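Local coordinates for protein fusion DH (Streptomyces sp. MJ635-86F5, PDB 6K97) that probably dehydrates beta-hydroxyacyl polyketide intermediates in cremimycin biosynthesis, here as an engineered fusion of the pieces of a split dehydratase domain, at residues S291-S305 with A308-V322. Residues are numbered along the deposited sequence; the frame is centred on the assembly and turned at random.
Sequences SLRVHITPDGDKSVS and AVDAAGNAVVSVGSV
Two successive antiparallel hairpins, built from strands 291-298, 303-309 and 315-327, meet here, with Arg293 and Val309 forming a hydrogen-bonded pair in the first. Arg293 N donates its N-H to Val309 O at 2.9 Å, and Val309 N donates in turn to Arg293 O at 3.1 Å, the latter in the carbonyl plane. Their side chains share one face of the sheet, Arg293 CB beside Val309 CG2, while the guanidinium runs on to a salt bridge with Asp233. Leu292 and Val294 turn to the other face. Val294 CG2 packs on Ala308 CB at 3.9 Å; Leu292, with CG anti to its carbonyl carbon (chi1 -62°), brings CD2 to 3.9 Å from Val316 CG1, the two side chains crossing at about a right angle. Leu254 and Ala258 of helix 252-266 cover Leu292 and Val294, the helix-against-sheet packing of a hotdog fold, here probably the C-terminal half of the double-hotdog dehydratase. Val316 belongs to a classic beta bulge: its N and that of Val317 both bond to Ala308 O. Beyond, the type I turn from Asp310 to Gly313 is braced by Asn314 ND2, which reaches the syn lone pair of Asp310 OD2 at 2.9 Å. In the second hairpin Val322 N meets Val304 O nearly end-on at 2.7 Å, and Val304 N bonds back to Val322 O. Just past the corner at Gly320, Ser321 carries OG anti to the backbone N (chi1 -174°), which turns it to Asp299, and donates to Asp299 OD2 at 2.7 Å, nearly along the carboxylate's C-O axis. With an alanine in place of Asp299 the Ser321 hydroxyl would probably be left without this acceptor and be freer to turn. Asp299 N itself bonds to Ser303 O, closing the first hairpin around the type II turn from Gly300 to Ser303.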
ATOM      1  N   SER A 291      21.289  -7.215  24.028  1.00 42.69           N
ATOM      2  CA  SER A 291      20.868  -7.580  25.371  1.00 43.23           C
ATOM      3  C   SER A 291      20.493  -6.355  26.200  1.00 40.14           C
ATOM      4  O   SER A 291      20.778  -5.232  25.810  1.00 35.80           O
ATOM      5  CB  SER A 291      21.964  -8.395  26.060  1.00 42.38           C
ATOM      6  OG  SER A 291      23.056  -7.613  26.364  1.00 41.38           O
ATOM      7  N   LEU A 292      19.873  -6.601  27.346  1.00 37.69           N
ATOM      8  CA  LEU A 292      19.294  -5.548  28.154  1.00 36.98           C
ATOM      9  C   LEU A 292      19.347  -5.811  29.652  1.00 37.87           C
ATOM     10  O   LEU A 292      19.200  -6.938  30.086  1.00 37.64           O
ATOM     11  CB  LEU A 292      17.842  -5.388  27.764  1.00 37.45           C
ATOM     12  CG  LEU A 292      17.479  -4.966  26.331  1.00 38.07           C
ATOM     13  CD1 LEU A 292      15.983  -4.825  26.282  1.00 39.05           C
ATOM     14  CD2 LEU A 292      18.066  -3.640  25.920  1.00 37.70           C
ATOM     15  N   ARG A 293      19.598  -4.759  30.427  1.00 41.22           N
ATOM     16  CA  ARG A 293      19.378  -4.749  31.851  1.00 43.86           C
ATOM     17  C   ARG A 293      18.131  -3.925  32.055  1.00 42.71           C
ATOM     18  O   ARG A 293      18.051  -2.756  31.634  1.00 40.27           O
ATOM     19  CB  ARG A 293      20.550  -4.132  32.617  1.00 51.78           C
ATOM     20  CG  ARG A 293      21.897  -4.836  32.383  1.00 62.94           C
ATOM     21  CD  ARG A 293      22.875  -4.577  33.533  1.00 71.77           C
ATOM     22  NE  ARG A 293      22.191  -4.800  34.829  1.00 79.69           N
ATOM     23  CZ  ARG A 293      22.292  -5.871  35.599  1.00 74.68           C
ATOM     24  NH1 ARG A 293      23.093  -6.881  35.284  1.00 67.04           N
ATOM     25  NH2 ARG A 293      21.585  -5.914  36.714  1.00 85.89           N
ATOM     26  N   VAL A 294      17.162  -4.527  32.733  1.00 40.99           N
ATOM     27  CA  VAL A 294      15.821  -4.008  32.752  1.00 41.50           C
ATOM     28  C   VAL A 294      15.316  -3.709  34.153  1.00 41.46           C
ATOM     29  O   VAL A 294      15.352  -4.561  35.025  1.00 44.22           O
ATOM     30  CB  VAL A 294      14.914  -5.052  32.127  1.00 42.30           C
ATOM     31  CG1 VAL A 294      13.477  -4.611  32.203  1.00 45.06           C
ATOM     32  CG2 VAL A 294      15.303  -5.263  30.690  1.00 41.12           C
ATOM     33  N   HIS A 295      14.808  -2.514  34.357  1.00 40.07           N
ATOM     34  CA  HIS A 295      14.184  -2.154  35.629  1.00 40.57           C
ATOM     35  C   HIS A 295      12.684  -2.209  35.427  1.00 37.87           C
ATOM     36  O   HIS A 295      12.127  -1.470  34.598  1.00 35.58           O
ATOM     37  CB  HIS A 295      14.652  -0.748  36.055  1.00 42.77           C
ATOM     38  CG  HIS A 295      14.187  -0.316  37.414  1.00 45.69           C
ATOM     39  ND1 HIS A 295      14.467   0.937  37.929  1.00 49.79           N
ATOM     40  CD2 HIS A 295      13.451  -0.946  38.361  1.00 48.25           C
ATOM     41  CE1 HIS A 295      13.945   1.053  39.139  1.00 46.97           C
ATOM     42  NE2 HIS A 295      13.330  -0.078  39.429  1.00 48.07           N
ATOM     43  N   ILE A 296      12.030  -3.112  36.151  1.00 38.35           N
ATOM     44  CA  ILE A 296      10.565  -3.229  36.125  1.00 38.72           C
ATOM     45  C   ILE A 296       9.960  -2.726  37.413  1.00 39.25           C
ATOM     46  O   ILE A 296      10.391  -3.158  38.481  1.00 43.63           O
ATOM     47  CB  ILE A 296      10.151  -4.697  35.965  1.00 40.51           C
ATOM     48  CG1 ILE A 296      10.840  -5.272  34.732  1.00 40.40           C
ATOM     49  CG2 ILE A 296       8.617  -4.833  35.840  1.00 41.06           C
ATOM     50  CD1 ILE A 296      10.683  -6.770  34.546  1.00 41.13           C
ATOM     51  N   THR A 297       8.992  -1.820  37.322  1.00 39.07           N
ATOM     52  CA  THR A 297       8.237  -1.298  38.506  1.00 42.26           C
ATOM     53  C   THR A 297       6.718  -1.445  38.316  1.00 43.93           C
ATOM     54  O   THR A 297       6.221  -1.341  37.191  1.00 44.27           O
ATOM     55  CB  THR A 297       8.513   0.194  38.766  1.00 41.78           C
ATOM     56  OG1 THR A 297       8.050   0.949  37.641  1.00 44.68           O
ATOM     57  CG2 THR A 297      10.019   0.449  38.909  1.00 44.45           C
ATOM     58  N   PRO A 298       5.968  -1.656  39.406  1.00 52.14           N
ATOM     59  CA  PRO A 298       4.499  -1.817  39.290  1.00 52.47           C
ATOM     60  C   PRO A 298       3.828  -0.523  38.902  1.00 52.21           C
ATOM     61  O   PRO A 298       4.384   0.541  39.158  1.00 52.02           O
ATOM     62  CB  PRO A 298       4.083  -2.214  40.688  1.00 53.59           C
ATOM     63  CG  PRO A 298       5.115  -1.590  41.566  1.00 57.34           C
ATOM     64  CD  PRO A 298       6.406  -1.734  40.812  1.00 57.15           C
ATOM     65  N   ASP A 299       2.660  -0.615  38.266  1.00 50.99           N
ATOM     66  CA  ASP A 299       2.019   0.549  37.700  1.00 50.19           C
ATOM     67  C   ASP A 299       0.512   0.498  37.865  1.00 52.58           C
ATOM     68  O   ASP A 299      -0.229   1.059  37.069  1.00 59.29           O
ATOM     69  CB  ASP A 299       2.339   0.619  36.209  1.00 49.94           C
ATOM     70  CG  ASP A 299       1.934   1.920  35.595  1.00 52.72           C
ATOM     71  OD1 ASP A 299       2.189   2.957  36.242  1.00 59.20           O
ATOM     72  OD2 ASP A 299       1.368   1.928  34.469  1.00 56.16           O
ATOM     73  N   GLY A 300       0.034  -0.114  38.921  1.00 52.11           N
ATOM     74  CA  GLY A 300      -1.399  -0.292  39.039  1.00 55.55           C
ATOM     75  C   GLY A 300      -1.649  -1.754  38.786  1.00 56.53           C
ATOM     76  O   GLY A 300      -0.708  -2.505  38.617  1.00 58.17           O
ATOM     77  N   ASP A 301      -2.905  -2.165  38.808  1.00 58.55           N
ATOM     78  CA  ASP A 301      -3.208  -3.567  38.906  1.00 61.63           C
ATOM     79  C   ASP A 301      -3.048  -4.251  37.529  1.00 56.45           C
ATOM     80  O   ASP A 301      -3.581  -3.798  36.513  1.00 49.81           O
ATOM     81  CB  ASP A 301      -4.588  -3.794  39.564  1.00 72.26           C
ATOM     82  CG  ASP A 301      -5.736  -3.783  38.572  1.00 81.21           C
ATOM     83  OD1 ASP A 301      -6.063  -2.704  38.028  1.00 88.34           O
ATOM     84  OD2 ASP A 301      -6.316  -4.871  38.355  1.00 83.87           O
ATOM     85  N   LYS A 302      -2.250  -5.320  37.552  1.00 50.15           N
ATOM     86  CA  LYS A 302      -1.869  -6.074  36.407  1.00 45.05           C
ATOM     87  C   LYS A 302      -1.066  -5.265  35.377  1.00 41.30           C
ATOM     88  O   LYS A 302      -0.925  -5.692  34.200  1.00 36.88           O
ATOM     89  CB  LYS A 302      -3.124  -6.750  35.819  1.00 51.03           C
ATOM     90  CG  LYS A 302      -3.856  -7.652  36.810  1.00 49.63           C
ATOM     91  CD  LYS A 302      -2.990  -8.797  37.282  1.00 52.25           C
ATOM     92  CE  LYS A 302      -3.605  -9.463  38.509  1.00 57.80           C
ATOM     93  NZ  LYS A 302      -2.601 -10.316  39.218  1.00 57.97           N
ATOM     94  N   SER A 303      -0.508  -4.120  35.804  1.00 37.32           N
ATOM     95  CA  SER A 303       0.337  -3.313  34.922  1.00 36.90           C
ATOM     96  C   SER A 303       1.710  -3.110  35.497  1.00 35.29           C
ATOM     97  O   SER A 303       1.870  -2.984  36.684  1.00 34.83           O
ATOM     98  CB  SER A 303      -0.252  -1.940  34.690  1.00 41.79           C
ATOM     99  OG  SER A 303      -1.630  -1.992  34.551  1.00 50.62           O
ATOM    100  N   VAL A 304       2.707  -3.039  34.633  1.00 33.33           N
ATOM    101  CA  VAL A 304       4.044  -2.662  35.032  1.00 33.01           C
ATOM    102  C   VAL A 304       4.626  -1.660  34.072  1.00 33.25           C
ATOM    103  O   VAL A 304       4.111  -1.441  32.958  1.00 33.34           O
ATOM    104  CB  VAL A 304       5.005  -3.864  35.075  1.00 33.84           C
ATOM    105  CG1 VAL A 304       4.532  -4.867  36.124  1.00 34.20           C
ATOM    106  CG2 VAL A 304       5.215  -4.492  33.715  1.00 32.16           C
ATOM    107  N   SER A 305       5.662  -0.985  34.506  1.00 34.22           N
ATOM    108  CA  SER A 305       6.368  -0.181  33.536  1.00 36.84           C
ATOM    109  C   SER A 305       7.793  -0.618  33.547  1.00 34.06           C
ATOM    110  O   SER A 305       8.229  -1.280  34.476  1.00 33.87           O
ATOM    111  CB  SER A 305       6.168   1.311  33.787  1.00 37.91           C
ATOM    112  OG  SER A 305       6.909   1.696  34.868  1.00 43.99           O
ATOM    113  N   ALA A 308      15.116   0.307  30.256  1.00 35.16           N
ATOM    114  CA  ALA A 308      16.203  -0.597  29.961  1.00 35.30           C
ATOM    115  C   ALA A 308      17.428   0.026  29.310  1.00 36.06           C
ATOM    116  O   ALA A 308      17.311   0.744  28.346  1.00 44.08           O
ATOM    117  CB  ALA A 308      15.681  -1.690  29.094  1.00 35.35           C
ATOM    118  N   VAL A 309      18.600  -0.333  29.788  1.00 34.86           N
ATOM    119  CA  VAL A 309      19.852   0.074  29.197  1.00 34.96           C
ATOM    120  C   VAL A 309      20.514  -1.188  28.603  1.00 37.82           C
ATOM    121  O   VAL A 309      20.053  -2.306  28.859  1.00 37.69           O
ATOM    122  CB  VAL A 309      20.761   0.748  30.262  1.00 35.89           C
ATOM    123  CG1 VAL A 309      20.030   1.901  30.947  1.00 33.68           C
ATOM    124  CG2 VAL A 309      21.220  -0.266  31.321  1.00 34.79           C
ATOM    125  N   ASP A 310      21.520  -1.019  27.736  1.00 38.79           N
ATOM    126  CA  ASP A 310      22.207  -2.148  27.112  1.00 39.43           C
ATOM    127  C   ASP A 310      23.412  -2.470  27.979  1.00 44.04           C
ATOM    128  O   ASP A 310      23.591  -1.845  29.027  1.00 48.89           O
ATOM    129  CB  ASP A 310      22.608  -1.830  25.665  1.00 39.82           C
ATOM    130  CG  ASP A 310      23.614  -0.644  25.541  1.00 46.79           C
ATOM    131  OD1 ASP A 310      24.148  -0.138  26.578  1.00 47.02           O
ATOM    132  OD2 ASP A 310      23.838  -0.202  24.372  1.00 47.09           O
ATOM    133  N   ALA A 311      24.254  -3.411  27.561  1.00 45.11           N
ATOM    134  CA  ALA A 311      25.374  -3.886  28.405  1.00 48.30           C
ATOM    135  C   ALA A 311      26.429  -2.813  28.712  1.00 49.21           C
ATOM    136  O   ALA A 311      27.192  -2.971  29.655  1.00 51.61           O
ATOM    137  CB  ALA A 311      26.054  -5.109  27.776  1.00 47.75           C
ATOM    138  N   ALA A 312      26.473  -1.733  27.927  1.00 48.25           N
ATOM    139  CA  ALA A 312      27.350  -0.568  28.234  1.00 45.52           C
ATOM    140  C   ALA A 312      26.655   0.566  29.031  1.00 43.83           C
ATOM    141  O   ALA A 312      27.270   1.577  29.279  1.00 42.51           O
ATOM    142  CB  ALA A 312      27.906   0.002  26.947  1.00 45.44           C
ATOM    143  N   GLY A 313      25.377   0.414  29.392  1.00 41.10           N
ATOM    144  CA  GLY A 313      24.657   1.478  30.086  1.00 41.23           C
ATOM    145  C   GLY A 313      23.982   2.534  29.206  1.00 42.34           C
ATOM    146  O   GLY A 313      23.398   3.457  29.722  1.00 44.43           O
ATOM    147  N   ASN A 314      24.043   2.424  27.884  1.00 42.77           N
ATOM    148  CA  ASN A 314      23.262   3.296  27.052  1.00 42.51           C
ATOM    149  C   ASN A 314      21.801   2.966  27.261  1.00 41.76           C
ATOM    150  O   ASN A 314      21.411   1.793  27.284  1.00 42.79           O
ATOM    151  CB  ASN A 314      23.583   3.087  25.560  1.00 46.24           C
ATOM    152  CG  ASN A 314      25.073   3.185  25.239  1.00 50.76           C
ATOM    153  OD1 ASN A 314      25.748   4.207  25.502  1.00 51.94           O
ATOM    154  ND2 ASN A 314      25.597   2.122  24.643  1.00 54.73           N
ATOM    155  N   ALA A 315      20.975   3.987  27.385  1.00 39.77           N
ATOM    156  CA  ALA A 315      19.534   3.820  27.467  1.00 37.17           C
ATOM    157  C   ALA A 315      19.003   3.258  26.126  1.00 39.02           C
ATOM    158  O   ALA A 315      19.348   3.760  25.077  1.00 47.56           O
ATOM    159  CB  ALA A 315      18.914   5.162  27.771  1.00 35.65           C
ATOM    160  N   VAL A 316      18.200   2.214  26.143  1.00 36.66           N
ATOM    161  CA  VAL A 316      17.718   1.617  24.907  1.00 36.31           C
ATOM    162  C   VAL A 316      16.227   1.827  24.751  1.00 35.43           C
ATOM    163  O   VAL A 316      15.779   2.307  23.709  1.00 39.47           O
ATOM    164  CB  VAL A 316      17.988   0.112  24.862  1.00 37.60           C
ATOM    165  CG1 VAL A 316      17.253  -0.580  23.724  1.00 36.89           C
ATOM    166  CG2 VAL A 316      19.459  -0.140  24.768  1.00 39.24           C
ATOM    167  N   VAL A 317      15.441   1.414  25.736  1.00 34.23           N
ATOM    168  CA  VAL A 317      13.999   1.535  25.597  1.00 33.58           C
ATOM    169  C   VAL A 317      13.365   1.761  26.906  1.00 32.45           C
ATOM    170  O   VAL A 317      13.846   1.281  27.938  1.00 35.96           O
ATOM    171  CB  VAL A 317      13.400   0.295  24.919  1.00 35.14           C
ATOM    172  CG1 VAL A 317      13.777  -0.949  25.647  1.00 35.45           C
ATOM    173  CG2 VAL A 317      11.897   0.385  24.810  1.00 38.38           C
ATOM    174  N   SER A 318      12.288   2.521  26.884  1.00 33.21           N
ATOM    175  CA  SER A 318      11.401   2.620  28.040  1.00 35.79           C
ATOM    176  C   SER A 318       9.929   2.415  27.629  1.00 33.86           C
ATOM    177  O   SER A 318       9.567   2.685  26.470  1.00 35.52           O
ATOM    178  CB  SER A 318      11.622   3.967  28.747  1.00 37.84           C
ATOM    179  OG  SER A 318      11.037   5.011  28.051  1.00 38.13           O
ATOM    180  N   VAL A 319       9.112   1.944  28.582  1.00 33.35           N
ATOM    181  CA  VAL A 319       7.689   1.635  28.373  1.00 32.77           C
ATOM    182  C   VAL A 319       6.936   2.267  29.493  1.00 34.10           C
ATOM    183  O   VAL A 319       7.081   1.864  30.647  1.00 38.43           O
ATOM    184  CB  VAL A 319       7.428   0.134  28.351  1.00 33.15           C
ATOM    185  CG1 VAL A 319       5.990  -0.205  28.020  1.00 33.75           C
ATOM    186  CG2 VAL A 319       8.336  -0.523  27.341  1.00 33.68           C
ATOM    187  N   GLY A 320       6.127   3.271  29.171  1.00 35.09           N
ATOM    188  CA  GLY A 320       5.303   3.929  30.178  1.00 34.87           C
ATOM    189  C   GLY A 320       4.498   2.904  30.909  1.00 35.77           C
ATOM    190  O   GLY A 320       4.431   2.921  32.108  1.00 37.88           O
ATOM    191  N   SER A 321       3.893   1.955  30.197  1.00 37.06           N
ATOM    192  CA  SER A 321       2.999   1.027  30.881  1.00 37.13           C
ATOM    193  C   SER A 321       2.723  -0.180  30.016  1.00 36.01           C
ATOM    194  O   SER A 321       2.570  -0.039  28.809  1.00 30.07           O
ATOM    195  CB  SER A 321       1.678   1.743  31.235  1.00 36.13           C
ATOM    196  OG  SER A 321       0.875   0.898  32.021  1.00 39.36           O
ATOM    197  N   VAL A 322       2.675  -1.364  30.638  1.00 35.53           N
ATOM    198  CA  VAL A 322       2.214  -2.575  29.948  1.00 35.37           C
ATOM    199  C   VAL A 322       1.166  -3.217  30.806  1.00 35.10           C
ATOM    200  O   VAL A 322       1.491  -3.590  31.941  1.00 34.08           O
ATOM    201  CB  VAL A 322       3.280  -3.645  29.788  1.00 36.35           C
ATOM    202  CG1 VAL A 322       2.698  -4.818  28.983  1.00 35.82           C
ATOM    203  CG2 VAL A 322       4.484  -3.091  29.101  1.00 38.68           C
TER